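Local coordinates for protein Hsp70/Hsp90 co-chaperone CNS1 (Saccharomyces cerevisiae, PDB 6HFT) that acts as a co-chaperone that binds Hsp90 and Hsp70, docking on the C-terminal MEEVD peptide of Hsp90 through its TPR repeats and stimulating the Hsp70 ATPase, at residues D32-Y37 with A56-C61; N67-I72 with F97-L102. All coordinates share one frame; numbering follows the deposited sequence.

Interaction 1. Residues D32-Y37 with A56-C61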
# COMPACT_ATOMS: atom_id res chain seq x y z
N ASP A 32 -3.52 41.02 -6.08
CA ASP A 32 -3.57 42.47 -6.32
C ASP A 32 -2.74 43.24 -5.30
O ASP A 32 -2.06 44.21 -5.66
CB ASP A 32 -5.02 42.97 -6.31
CG ASP A 32 -5.87 42.35 -7.41
OD1 ASP A 32 -5.36 42.13 -8.53
OD2 ASP A 32 -7.07 42.08 -7.15
N ALA A 33 -2.80 42.82 -4.03
CA ALA A 33 -1.95 43.38 -2.97
C ALA A 33 -0.46 43.17 -3.26
O ALA A 33 0.35 44.08 -3.09
CB ALA A 33 -2.30 42.77 -1.62
N ARG A 34 -0.13 41.95 -3.70
CA ARG A 34 1.24 41.54 -4.04
C ARG A 34 1.90 42.45 -5.09
O ARG A 34 3.03 42.89 -4.90
CB ARG A 34 1.22 40.09 -4.54
CG ARG A 34 2.56 39.51 -5.00
CD ARG A 34 2.79 39.64 -6.51
NE ARG A 34 3.55 38.51 -7.04
CZ ARG A 34 3.05 37.33 -7.40
NH1 ARG A 34 1.74 37.06 -7.30
NH2 ARG A 34 3.86 36.39 -7.88
N GLU A 35 1.18 42.70 -6.18
CA GLU A 35 1.71 43.52 -7.28
C GLU A 35 1.80 45.01 -6.93
O GLU A 35 2.60 45.73 -7.52
CB GLU A 35 0.87 43.32 -8.55
CG GLU A 35 1.61 43.61 -9.86
CD GLU A 35 2.53 42.49 -10.32
OE1 GLU A 35 2.81 42.42 -11.53
OE2 GLU A 35 2.99 41.68 -9.48
N LEU A 36 0.97 45.46 -5.99
CA LEU A 36 1.01 46.84 -5.51
C LEU A 36 2.30 47.10 -4.70
O LEU A 36 2.88 48.18 -4.79
CB LEU A 36 -0.25 47.17 -4.68
CG LEU A 36 -0.84 48.58 -4.75
CD1 LEU A 36 -1.16 49.02 -6.18
CD2 LEU A 36 -2.11 48.64 -3.91
N TYR A 37 2.73 46.10 -3.93
CA TYR A 37 4.01 46.17 -3.20
C TYR A 37 5.22 46.16 -4.14
O TYR A 37 6.23 46.82 -3.87
CB TYR A 37 4.14 45.01 -2.20
CG TYR A 37 3.13 45.05 -1.06
CD1 TYR A 37 2.98 46.18 -0.26
CD2 TYR A 37 2.34 43.93 -0.76
CE1 TYR A 37 2.06 46.22 0.78
CE2 TYR A 37 1.42 43.96 0.28
CZ TYR A 37 1.29 45.10 1.05
OH TYR A 37 0.38 45.11 2.08
N ALA A 56 8.84 42.55 3.35
CA ALA A 56 8.16 41.72 4.35
C ALA A 56 6.68 41.50 4.03
O ALA A 56 6.14 40.41 4.25
CB ALA A 56 8.31 42.32 5.74
N ASN A 57 6.02 42.54 3.51
CA ASN A 57 4.61 42.45 3.10
C ASN A 57 4.41 41.57 1.86
O ASN A 57 3.45 40.81 1.80
CB ASN A 57 4.01 43.84 2.86
CG ASN A 57 3.74 44.61 4.14
OD1 ASN A 57 3.62 44.04 5.23
ND2 ASN A 57 3.62 45.93 4.02
N ARG A 58 5.30 41.69 0.88
CA ARG A 58 5.22 40.87 -0.34
C ARG A 58 5.50 39.40 -0.05
O ARG A 58 4.90 38.52 -0.67
CB ARG A 58 6.16 41.38 -1.44
CG ARG A 58 5.78 40.89 -2.83
CD ARG A 58 6.60 41.56 -3.92
NE ARG A 58 7.96 41.04 -4.01
CZ ARG A 58 8.89 41.46 -4.86
NH1 ARG A 58 10.10 40.91 -4.85
NH2 ARG A 58 8.63 42.43 -5.74
N ALA A 59 6.42 39.14 0.88
CA ALA A 59 6.66 37.78 1.39
C ALA A 59 5.40 37.16 2.00
O ALA A 59 5.12 35.98 1.79
CB ALA A 59 7.78 37.79 2.41
N ALA A 60 4.65 37.97 2.75
CA ALA A 60 3.38 37.55 3.35
C ALA A 60 2.33 37.21 2.29
O ALA A 60 1.57 36.25 2.45
CB ALA A 60 2.84 38.63 4.29
N CYS A 61 2.29 38.01 1.22
CA CYS A 61 1.39 37.75 0.09
C CYS A 61 1.72 36.44 -0.63
O CYS A 61 0.82 35.70 -1.03
CB CYS A 61 1.42 38.91 -0.91
SG CYS A 61 0.84 40.48 -0.24
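In the tetratricopeptide (TPR) array, this is a junction between repeats: Tyr37, on helix 30-43 of TPR 1, packs against Asn57 and Cys61, on the part of helix 48-65 that lies in TPR 2. The two helices run nearly antiparallel, at 154° between their N-to-C directions, and their axes come within 9.0 Å over these short segments.

Tyr37 makes the largest single share of the contact. With its CG anti to the carbonyl carbon and beside the backbone N (chi1 -65°), the ring stands up against the second helix. Asn57 CB sits over one of its faces, displaced toward the phenol end, so that its closest ring atom is Tyr37 CZ at 3.5 Å; this is a CH-pi contact, the line from CB to the ring centre 15° off the normal. The Asn57 amide runs on over the CE1 side toward the hydroxyl, tilted from the ring plane. Cys61 approaches the same ring differently: its SG lies at the edge, in the ring plane, 3.6 Å from Tyr37 CE2. One turn of helix thus supplies both a carbon for the face and a sulfur for the edge. The phenol itself is held by helix 10-27, where Tyr37 OH is hydrogen-bonded to Asn22 OD1.

Ala33 CB closes in on Cys61 SG from the first helix at 4.1 Å, and Arg34 CB meets Cys61 CB at 3.8 Å. No hydrogen bond joins the segments; apolar surface does the work. On the outer flank, the aliphatic parts of the two arginines pass each other, while Arg58 NH1 forms a salt bridge with Asp74 and NH2 hydrogen-bonds to Ser38 OG, one residue past the first segment. The Arg58 chain lies against the first helix, its CD 3.9 Å from Arg34 O.

Interaction 2. Residues N67-I72 with F97-L102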
# COMPACT_ATOMS: atom_id res chain seq x y z
N ASN A 67 3.31 30.29 -2.67
CA ASN A 67 4.56 30.28 -3.43
C ASN A 67 5.69 30.41 -2.40
O ASN A 67 6.12 31.51 -2.06
CB ASN A 67 4.59 31.43 -4.43
CG ASN A 67 3.39 31.43 -5.37
OD1 ASN A 67 2.91 30.37 -5.76
ND2 ASN A 67 2.91 32.61 -5.72
N TYR A 68 6.15 29.26 -1.91
CA TYR A 68 6.98 29.21 -0.69
C TYR A 68 8.45 29.61 -0.90
O TYR A 68 9.06 30.19 0.00
CB TYR A 68 6.88 27.82 -0.05
CG TYR A 68 5.46 27.42 0.32
CD1 TYR A 68 4.72 28.16 1.24
CD2 TYR A 68 4.85 26.30 -0.25
CE1 TYR A 68 3.42 27.81 1.58
CE2 TYR A 68 3.55 25.94 0.08
CZ TYR A 68 2.84 26.69 1.00
OH TYR A 68 1.55 26.34 1.34
N ARG A 69 9.01 29.30 -2.07
CA ARG A 69 10.39 29.72 -2.41
C ARG A 69 10.51 31.23 -2.65
O ARG A 69 11.50 31.84 -2.23
CB ARG A 69 10.92 28.94 -3.63
CG ARG A 69 11.08 27.45 -3.39
CD ARG A 69 11.31 26.68 -4.68
NE ARG A 69 11.30 25.23 -4.46
CZ ARG A 69 12.35 24.49 -4.07
NH1 ARG A 69 13.54 25.03 -3.83
NH2 ARG A 69 12.19 23.18 -3.91
N ARG A 70 9.53 31.82 -3.33
CA ARG A 70 9.47 33.28 -3.53
C ARG A 70 9.29 34.04 -2.20
O ARG A 70 9.81 35.15 -2.05
CB ARG A 70 8.35 33.66 -4.50
CG ARG A 70 8.64 33.34 -5.96
CD ARG A 70 7.41 33.58 -6.83
NE ARG A 70 7.70 33.49 -8.26
CZ ARG A 70 8.16 34.48 -9.04
NH1 ARG A 70 8.36 34.25 -10.33
NH2 ARG A 70 8.42 35.70 -8.55
N CYS A 71 8.55 33.44 -1.27
CA CYS A 71 8.38 33.98 0.08
C CYS A 71 9.71 34.03 0.85
O CYS A 71 10.00 35.02 1.52
CB CYS A 71 7.36 33.14 0.86
SG CYS A 71 7.18 33.58 2.61
N ILE A 72 10.49 32.96 0.75
CA ILE A 72 11.81 32.87 1.38
C ILE A 72 12.77 33.93 0.83
O ILE A 72 13.57 34.50 1.58
CB ILE A 72 12.40 31.44 1.23
CG1 ILE A 72 11.60 30.45 2.09
CG2 ILE A 72 13.88 31.38 1.61
CD1 ILE A 72 11.67 29.01 1.61
N PHE A 97 8.73 24.62 6.10
CA PHE A 97 7.88 23.57 6.67
C PHE A 97 6.91 23.00 5.64
O PHE A 97 6.76 21.78 5.53
CB PHE A 97 7.10 24.13 7.88
CG PHE A 97 6.17 23.14 8.53
CD1 PHE A 97 6.61 22.31 9.55
CD2 PHE A 97 4.84 23.05 8.12
CE1 PHE A 97 5.74 21.40 10.15
CE2 PHE A 97 3.97 22.15 8.72
CZ PHE A 97 4.42 21.32 9.73
N GLN A 98 6.26 23.89 4.87
CA GLN A 98 5.31 23.49 3.82
C GLN A 98 5.96 22.82 2.60
O GLN A 98 5.27 22.15 1.83
CB GLN A 98 4.48 24.70 3.37
CG GLN A 98 3.54 25.25 4.43
CD GLN A 98 2.42 24.30 4.80
OE1 GLN A 98 2.20 24.01 5.98
NE2 GLN A 98 1.70 23.81 3.80
N LEU A 99 7.27 23.01 2.42
CA LEU A 99 8.05 22.30 1.39
C LEU A 99 8.68 20.98 1.88
O LEU A 99 9.47 20.38 1.16
CB LEU A 99 9.15 23.23 0.85
CG LEU A 99 8.69 24.47 0.09
CD1 LEU A 99 9.81 25.50 0.01
CD2 LEU A 99 8.22 24.11 -1.31
N ASN A 100 8.31 20.54 3.09
CA ASN A 100 8.88 19.35 3.72
C ASN A 100 10.41 19.42 3.83
O ASN A 100 11.13 18.50 3.44
CB ASN A 100 8.42 18.06 3.02
CG ASN A 100 6.92 17.84 3.14
OD1 ASN A 100 6.22 17.70 2.14
ND2 ASN A 100 6.42 17.81 4.37
N LYS A 101 10.87 20.56 4.35
CA LYS A 101 12.28 20.77 4.69
C LYS A 101 12.33 21.25 6.14
O LYS A 101 12.46 22.45 6.41
CB LYS A 101 12.92 21.76 3.71
CG LYS A 101 13.13 21.17 2.33
CD LYS A 101 13.74 22.17 1.36
CE LYS A 101 14.06 21.52 0.02
NZ LYS A 101 14.56 22.50 -0.98
N LEU A 102 12.23 20.29 7.05
CA LEU A 102 12.05 20.56 8.48
C LEU A 102 13.32 21.08 9.15
O LEU A 102 13.24 21.83 10.12
CB LEU A 102 11.58 19.29 9.21
CG LEU A 102 10.33 18.57 8.70
CD1 LEU A 102 10.25 17.16 9.28
CD2 LEU A 102 9.06 19.35 9.01
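The junction of TPR 2 with TPR 3 brings Tyr68 and Leu99 together at the edge of the array, where the first turn of helix 68-81 (TPR 2) faces the C-terminal end of helix 86-98 and the turn after it (TPR 3). Gln98 covers one face of the Tyr68 ring: Gln98 CB lies 3.5 Å from Tyr68 CZ, off centre toward the rim, in a CH-pi contact. Its chain bends at chi2 (-67°), which carries the amide out beside the phenol end, with NE2 3.5 Å from Tyr68 OH; amide and ring planes are 53° apart, so they are not stacked.

Leu99 works at the root of the tyrosine. Its CD1 packs on Tyr68 CB at 3.7 Å, and the two side chains slide past each other in opposite directions. The same methyl reaches Arg69 CG at 4.1 Å and Ile72 CD1 at 4.3 Å, filling the groove between three side chains of the facing helix. With an alanine in place of Tyr68 the CB under Leu99 stays, but Gln98 CB is likely to lose the ring face it rests on and a gap to open beside Leu99 CD2.

At the solvent-facing rim, Lys101 extends toward the Arg69 guanidinium, bringing two like charges near each other, Lys101 NZ 3.8 Å from Arg69 NH2. The backbone turn that brings Leu99 and Lys101 to this face is a Schellman motif ending helix 86-98: Asn100, with positive phi (55°), is its C-prime residue, Asn100 N bonds to Phe97 O, and Lys101 N pairs with Phe96 O. Antiparallel helices packed repeat on repeat are the TPR fold, here joining TPR 2 to TPR 3.

How the interactions relate
Interaction 1 and interaction 2 are successive joints of one TPR array, their centres about 17 Å apart. They come in series along the chain: 32-37 with 56-61 ties TPR 1 to TPR 2, and 67-72 with 97-102 then ties TPR 2 to TPR 3. Helices 48-65 and 68-81, neighbours in sequence, each supply one segment, and the two contacts touch where Ala59 O lies 3.3 Å from Cys71 SG. The first joint is partly buried, the second lies at the surface. Together they join in sequence the three repeats through which the co-chaperone binds Hsp90, at one end of an elongated chain whose wheel domain lies beyond helix 121-164.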